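Local coordinates for protein lysin (Enterococcus phage IMEEF1, PDB 6IST) that binds a calcium ion and, as a phage endolysin with a CHAP-type cysteine peptidase domain, probably degrades the peptidoglycan of the enterococcal host wall, at residues C[5-10]-C[38-43]; C[59-64]-C[137-142]. All coordinates share one frame; numbering follows the deposited sequence.

Overall arrangement
Contact 1 packs helix 4-13 on the end of helix 29-41, and contact 2 joins the edge strand 62-65 to the chain leaving strand 132-137. Their centres lie 13 Å apart, and the two meet through the last turn of helix 29-41 and the residues just after it: F41 CZ is 3.4 Å from P138 CB, F41 CG is 3.8 Å from F61 CZ, and W43 CE3 is 3.6 Å from F61 CE2. The helix thus has the N-terminal helix on one flank and the six-stranded antiparallel sheet on another. Contact 1 is nearer the calcium, with the R39 side chain about 13 Å from the ion; contact 2 lies away from the calcium site.

Contact 1 (C[5-10]-C[38-43]); sequences NDVLSY and QRFFGW
Y10 OH comes within 2.9 Å of R39 NE and is also hydrogen-bonded to D35 OD2, one turn earlier on helix 29-41. R39 NH2 makes a salt bridge to the other carboxylate oxygen, D35 OD1, so a single aspartate engages both polar ends. With CG anti to the backbone N (chi1 179°), the Y10 side chain leaves helix 4-13 on the side facing helix 29-41. The extended R39 side chain crosses that of the tyrosine at about a right angle, and R39 CD lies 3.6 Å from Y10 CZ.

Next to this polar group, F40 supplies most of the apolar contact. V7 CG2 sits over one face of its ring, 3.7 Å from the centroid and 17° off the normal, a CH-pi arrangement. Y10 CB meets the same ring at its edge, 3.7 Å from F40 CZ. The two aromatic rings themselves are oblique, with planes 59° apart and centroids separated by 5.7 Å. D6 CB is 3.9 Å from F40 CE1, while D6 O, which accepts the helical bond from Y10 N, lies near F40 CZ, oblique to the ring. F40 is therefore met by three residues of helix 4-13, V7, D6 and Y10, and V36 adds apolar contacts to both V7 and Y10.

The CA atoms of V7 and F40 are the nearest pair, 7.3 Å apart, with V7 CG2 and the F40 ring filling the space between the two backbones. Helix 29-41 also carries the calcium ligand D31, whose side chain is about 10 Å from that of Y10. The arrangement is helix-on-helix packing at the surface of a CHAP domain, with an N-terminal helix laid against the helix that in this family usually bears the catalytic cysteine at its start.

Contact 2 (C[59-64]-C[137-142]); sequences AGFQRI and RPPYEA
An antiparallel beta bridge between Q62 and R137 ties edge strand 62-65 to the end of strand 132-137 in the six-stranded sheet of the CHAP domain. This is a hydrogen-bonded pair: Q62 N donates to R137 O at 3.1 Å with a nearly straight N-H...O angle of 172°, and R137 N donates to Q62 O at 2.7 Å. I64 continues the ladder by backbone bonding to V135. Just before Q62, where strand 62-65 starts and strand 132-137 ends, water 1 donates to both G60 O and R137 O, extending the link by one solvent molecule. The positive phi of G60 (92°) suits glycine, since a side chain would be jammed against the preceding carbonyl and lie tight on P139 CG.

Beyond the bridge, the F61 ring receives two prolines over one face. P139 CD stands 3.7 Å from the ring centroid and P138 CA 4.0 Å from it, both in CH-pi geometry, while P138 CB adds an apolar contact to F61 CE2.

Q62 and R137 point their side chains to the same face of the sheet. R137 bends at chi3 (-54°), which turns NE out of the extended line; NH2 makes a salt bridge to D76 and a hydrogen bond to Q71 O. Water 2, in the guanidinium plane, accepts from NH1 and donates to Q62 OE1, while I64 CD1 lies over one guanidinium face, 3.5 Å from R137 NH1.

Contact 1 (C[5-10]-C[38-43])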
loop_
_atom_site.group_PDB
_atom_site.type_symbol
_atom_site.label_atom_id
_atom_site.label_comp_id
_atom_site.label_asym_id
_atom_site.label_seq_id
_atom_site.Cartn_x
_atom_site.Cartn_y
_atom_site.Cartn_z
ATOM N N ASN C 5 -11.737 22.327 -2.868
ATOM C CA ASN C 5 -11.271 23.534 -2.177
ATOM C C ASN C 5 -9.972 23.343 -1.447
ATOM O O ASN C 5 -9.200 24.265 -1.360
ATOM C CB ASN C 5 -12.306 24.091 -1.175
ATOM C CG ASN C 5 -11.814 25.375 -0.530
ATOM O OD1 ASN C 5 -11.572 26.377 -1.233
ATOM N ND2 ASN C 5 -11.562 25.335 0.783
ATOM N N ASP C 6 -9.712 22.144 -0.946
ATOM C CA ASP C 6 -8.440 21.882 -0.299
ATOM C C ASP C 6 -7.306 21.934 -1.280
ATOM O O ASP C 6 -6.285 22.561 -1.022
ATOM C CB ASP C 6 -8.468 20.539 0.449
ATOM C CG ASP C 6 -9.393 20.585 1.671
ATOM O OD1 ASP C 6 -9.465 21.686 2.252
ATOM O OD2 ASP C 6 -10.066 19.578 2.038
ATOM N N VAL C 7 -7.484 21.279 -2.421
ATOM C CA VAL C 7 -6.468 21.374 -3.450
ATOM C C VAL C 7 -6.247 22.799 -3.938
ATOM O O VAL C 7 -5.162 23.247 -4.000
ATOM C CB VAL C 7 -6.792 20.477 -4.629
ATOM C CG1 VAL C 7 -5.832 20.706 -5.751
ATOM C CG2 VAL C 7 -6.676 19.052 -4.149
ATOM N N LEU C 8 -7.306 23.515 -4.197
ATOM C CA LEU C 8 -7.119 24.847 -4.708
ATOM C C LEU C 8 -6.507 25.803 -3.705
ATOM O O LEU C 8 -5.714 26.658 -4.068
ATOM C CB LEU C 8 -8.450 25.435 -5.201
ATOM C CG LEU C 8 -9.133 24.655 -6.344
ATOM C CD1 LEU C 8 -10.506 25.210 -6.643
ATOM C CD2 LEU C 8 -8.214 24.690 -7.553
ATOM N N SER C 9 -6.886 25.670 -2.448
ATOM C CA SER C 9 -6.213 26.454 -1.399
ATOM C C SER C 9 -4.702 26.195 -1.382
ATOM O O SER C 9 -3.900 27.095 -1.398
ATOM C CB SER C 9 -6.833 26.147 -0.063
ATOM O OG SER C 9 -6.166 26.913 0.897
ATOM N N TYR C 10 -4.334 24.936 -1.397
ATOM C CA TYR C 10 -2.936 24.547 -1.373
ATOM C C TYR C 10 -2.182 25.063 -2.606
ATOM O O TYR C 10 -1.131 25.712 -2.491
ATOM C CB TYR C 10 -2.811 23.015 -1.260
ATOM C CG TYR C 10 -1.382 22.574 -1.265
ATOM C CD1 TYR C 10 -0.575 22.727 -0.156
ATOM C CD2 TYR C 10 -0.835 22.047 -2.401
ATOM C CE1 TYR C 10 0.780 22.352 -0.177
ATOM C CE2 TYR C 10 0.504 21.651 -2.445
ATOM C CZ TYR C 10 1.309 21.821 -1.348
ATOM O OH TYR C 10 2.647 21.427 -1.457
ATOM N N GLN C 38 0.617 13.531 -5.066
ATOM C CA GLN C 38 1.097 12.723 -3.944
ATOM C C GLN C 38 0.434 13.129 -2.604
ATOM O O GLN C 38 -0.090 12.313 -1.928
ATOM C CB GLN C 38 2.583 12.828 -3.783
ATOM C CG GLN C 38 3.394 12.047 -4.748
ATOM C CD GLN C 38 4.879 12.002 -4.331
ATOM O OE1 GLN C 38 5.493 10.937 -4.270
ATOM N NE2 GLN C 38 5.423 13.162 -3.965
ATOM N N ARG C 39 0.387 14.416 -2.292
ATOM C CA ARG C 39 -0.182 14.848 -1.011
ATOM C C ARG C 39 -1.659 14.586 -0.914
ATOM O O ARG C 39 -2.158 14.252 0.162
ATOM C CB ARG C 39 -0.106 16.355 -0.880
ATOM C CG ARG C 39 1.186 16.838 -0.437
ATOM C CD ARG C 39 1.118 18.362 -0.254
ATOM N NE ARG C 39 2.501 18.710 -0.403
ATOM C CZ ARG C 39 3.430 18.568 0.531
ATOM N NH1 ARG C 39 3.131 18.205 1.786
ATOM N NH2 ARG C 39 4.668 18.874 0.208
ATOM N N PHE C 40 -2.401 14.827 -1.996
ATOM C CA PHE C 40 -3.837 14.713 -1.909
ATOM C C PHE C 40 -4.434 13.374 -2.280
ATOM O O PHE C 40 -5.464 12.955 -1.701
ATOM C CB PHE C 40 -4.493 15.794 -2.700
ATOM C CG PHE C 40 -4.371 17.149 -2.043
ATOM C CD1 PHE C 40 -5.327 17.575 -1.122
ATOM C CD2 PHE C 40 -3.346 17.944 -2.352
ATOM C CE1 PHE C 40 -5.162 18.774 -0.464
ATOM C CE2 PHE C 40 -3.145 19.131 -1.713
ATOM C CZ PHE C 40 -4.060 19.554 -0.770
ATOM N N PHE C 41 -3.847 12.716 -3.242
ATOM C CA PHE C 41 -4.389 11.452 -3.735
ATOM C C PHE C 41 -3.502 10.230 -3.523
ATOM O O PHE C 41 -3.891 9.152 -3.888
ATOM C CB PHE C 41 -4.671 11.602 -5.207
ATOM C CG PHE C 41 -5.776 12.542 -5.477
ATOM C CD1 PHE C 41 -7.056 12.132 -5.291
ATOM C CD2 PHE C 41 -5.527 13.850 -5.879
ATOM C CE1 PHE C 41 -8.096 12.998 -5.568
ATOM C CE2 PHE C 41 -6.557 14.728 -6.083
ATOM C CZ PHE C 41 -7.829 14.308 -5.871
ATOM N N GLY C 42 -2.321 10.419 -2.989
ATOM C CA GLY C 42 -1.397 9.299 -2.740
ATOM C C GLY C 42 -0.924 8.707 -4.070
ATOM O O GLY C 42 -0.468 7.557 -4.097
ATOM N N TRP C 43 -0.980 9.483 -5.140
ATOM C CA TRP C 43 -0.560 9.031 -6.494
ATOM C C TRP C 43 0.743 9.765 -6.832
ATOM O O TRP C 43 0.761 11.013 -6.817
ATOM C CB TRP C 43 -1.606 9.374 -7.507
ATOM C CG TRP C 43 -1.168 9.095 -8.963
ATOM C CD1 TRP C 43 -0.465 8.021 -9.404
ATOM C CD2 TRP C 43 -1.475 9.855 -10.099
ATOM N NE1 TRP C 43 -0.274 8.088 -10.729
ATOM C CE2 TRP C 43 -0.949 9.185 -11.204
ATOM C CE3 TRP C 43 -2.206 11.013 -10.321
ATOM C CZ2 TRP C 43 -1.051 9.685 -12.465
ATOM C CZ3 TRP C 43 -2.288 11.505 -11.578
ATOM C CH2 TRP C 43 -1.734 10.843 -12.644
#

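Contact 2 (C[59-64]-C[137-142])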
loop_
_atom_site.group_PDB
_atom_site.type_symbol
_atom_site.label_atom_id
_atom_site.label_comp_id
_atom_site.label_asym_id
_atom_site.label_seq_id
_atom_site.Cartn_x
_atom_site.Cartn_y
_atom_site.Cartn_z
ATOM N N ALA C 59 -7.485 4.333 -9.684
ATOM C CA ALA C 59 -8.940 4.252 -9.633
ATOM C C ALA C 59 -9.588 5.589 -9.454
ATOM O O ALA C 59 -9.151 6.377 -8.607
ATOM C CB ALA C 59 -9.352 3.320 -8.474
ATOM N N GLY C 60 -10.658 5.828 -10.219
ATOM C CA GLY C 60 -11.428 7.045 -10.090
ATOM C C GLY C 60 -10.968 8.182 -11.026
ATOM O O GLY C 60 -11.763 9.100 -11.328
ATOM N N PHE C 61 -9.710 8.152 -11.487
ATOM C CA PHE C 61 -9.177 9.187 -12.376
ATOM C C PHE C 61 -9.673 9.042 -13.816
ATOM O O PHE C 61 -9.866 7.951 -14.321
ATOM C CB PHE C 61 -7.626 9.168 -12.375
ATOM C CG PHE C 61 -7.012 9.800 -11.166
ATOM C CD1 PHE C 61 -7.102 9.185 -9.916
ATOM C CD2 PHE C 61 -6.327 11.000 -11.266
ATOM C CE1 PHE C 61 -6.511 9.744 -8.787
ATOM C CE2 PHE C 61 -5.784 11.589 -10.154
ATOM C CZ PHE C 61 -5.870 10.974 -8.911
ATOM N N GLN C 62 -9.910 10.159 -14.470
ATOM C CA GLN C 62 -10.300 10.204 -15.857
ATOM C C GLN C 62 -9.301 11.047 -16.625
ATOM O O GLN C 62 -8.711 11.976 -16.100
ATOM C CB GLN C 62 -11.646 10.870 -16.041
ATOM C CG GLN C 62 -12.849 10.145 -15.428
ATOM C CD GLN C 62 -14.040 11.070 -15.352
ATOM O OE1 GLN C 62 -14.191 11.984 -16.175
ATOM N NE2 GLN C 62 -14.879 10.864 -14.351
ATOM N N ARG C 63 -9.138 10.709 -17.862
ATOM C CA ARG C 63 -8.283 11.480 -18.778
ATOM C C ARG C 63 -9.058 11.809 -20.016
ATOM O O ARG C 63 -9.737 10.955 -20.569
ATOM C CB ARG C 63 -7.064 10.624 -19.088
ATOM C CG ARG C 63 -6.116 11.199 -20.084
ATOM C CD ARG C 63 -4.723 10.649 -19.922
ATOM N NE ARG C 63 -4.780 9.213 -19.967
ATOM C CZ ARG C 63 -3.876 8.381 -19.452
ATOM N NH1 ARG C 63 -2.848 8.803 -18.769
ATOM N NH2 ARG C 63 -4.121 7.090 -19.512
ATOM N N ILE C 64 -8.991 13.067 -20.454
ATOM C CA ILE C 64 -9.790 13.582 -21.534
ATOM C C ILE C 64 -8.925 14.427 -22.457
ATOM O O ILE C 64 -8.297 15.398 -22.019
ATOM C CB ILE C 64 -10.944 14.516 -20.985
ATOM C CG1 ILE C 64 -11.702 13.834 -19.858
ATOM C CG2 ILE C 64 -11.875 14.939 -22.113
ATOM C CD1 ILE C 64 -12.577 14.724 -18.978
ATOM N N ARG C 137 -8.432 14.388 -14.826
ATOM C CA ARG C 137 -9.425 14.835 -13.853
ATOM C C ARG C 137 -9.410 13.898 -12.646
ATOM O O ARG C 137 -9.811 12.729 -12.760
ATOM C CB ARG C 137 -10.776 14.885 -14.530
ATOM C CG ARG C 137 -11.883 15.271 -13.596
ATOM C CD ARG C 137 -13.015 15.860 -14.408
ATOM N NE ARG C 137 -12.511 16.956 -15.251
ATOM C CZ ARG C 137 -13.095 17.403 -16.376
ATOM N NH1 ARG C 137 -14.245 16.870 -16.792
ATOM N NH2 ARG C 137 -12.555 18.388 -17.071
ATOM N N PRO C 138 -8.880 14.366 -11.508
ATOM C CA PRO C 138 -8.885 13.542 -10.263
ATOM C C PRO C 138 -10.336 13.439 -9.778
ATOM O O PRO C 138 -11.190 14.301 -10.137
ATOM C CB PRO C 138 -8.095 14.356 -9.245
ATOM C CG PRO C 138 -7.298 15.299 -10.060
ATOM C CD PRO C 138 -8.151 15.619 -11.288
ATOM N N PRO C 139 -10.603 12.440 -8.988
ATOM C CA PRO C 139 -11.946 12.239 -8.398
ATOM C C PRO C 139 -12.146 13.113 -7.149
ATOM O O PRO C 139 -11.652 12.815 -6.088
ATOM C CB PRO C 139 -11.936 10.778 -8.051
ATOM C CG PRO C 139 -10.537 10.425 -7.784
ATOM C CD PRO C 139 -9.671 11.390 -8.543
ATOM N N TYR C 140 -12.821 14.231 -7.308
ATOM C CA TYR C 140 -13.089 15.130 -6.206
ATOM C C TYR C 140 -14.479 14.787 -5.617
ATOM O O TYR C 140 -15.340 14.309 -6.341
ATOM C CB TYR C 140 -13.102 16.566 -6.710
ATOM C CG TYR C 140 -11.724 17.085 -7.059
ATOM C CD1 TYR C 140 -10.755 17.211 -6.086
ATOM C CD2 TYR C 140 -11.379 17.407 -8.370
ATOM C CE1 TYR C 140 -9.486 17.693 -6.386
ATOM C CE2 TYR C 140 -10.087 17.858 -8.668
ATOM C CZ TYR C 140 -9.135 17.978 -7.688
ATOM O OH TYR C 140 -7.814 18.423 -8.020
ATOM N N GLU C 141 -14.706 15.097 -4.346
ATOM C CA GLU C 141 -16.074 15.073 -3.728
ATOM C C GLU C 141 -17.120 15.923 -4.464
ATOM O O GLU C 141 -16.815 17.023 -4.946
ATOM C CB GLU C 141 -16.005 15.577 -2.269
ATOM C CG GLU C 141 -17.301 15.466 -1.441
ATOM C CD GLU C 141 -17.433 16.555 -0.351
ATOM O OE1 GLU C 141 -18.322 17.447 -0.494
ATOM O OE2 GLU C 141 -16.664 16.524 0.650
ATOM N N ALA C 142 -18.354 15.410 -4.529
ATOM C CA ALA C 142 -19.550 16.153 -5.004
ATOM C C ALA C 142 -19.607 16.500 -6.514
ATOM O O ALA C 142 -20.501 17.259 -6.921
ATOM C CB ALA C 142 -19.793 17.409 -4.150
HETATM O O HOH W 1 -12.287 11.661 -12.049
HETATM O O HOH W 2 -15.743 14.810 -15.794
#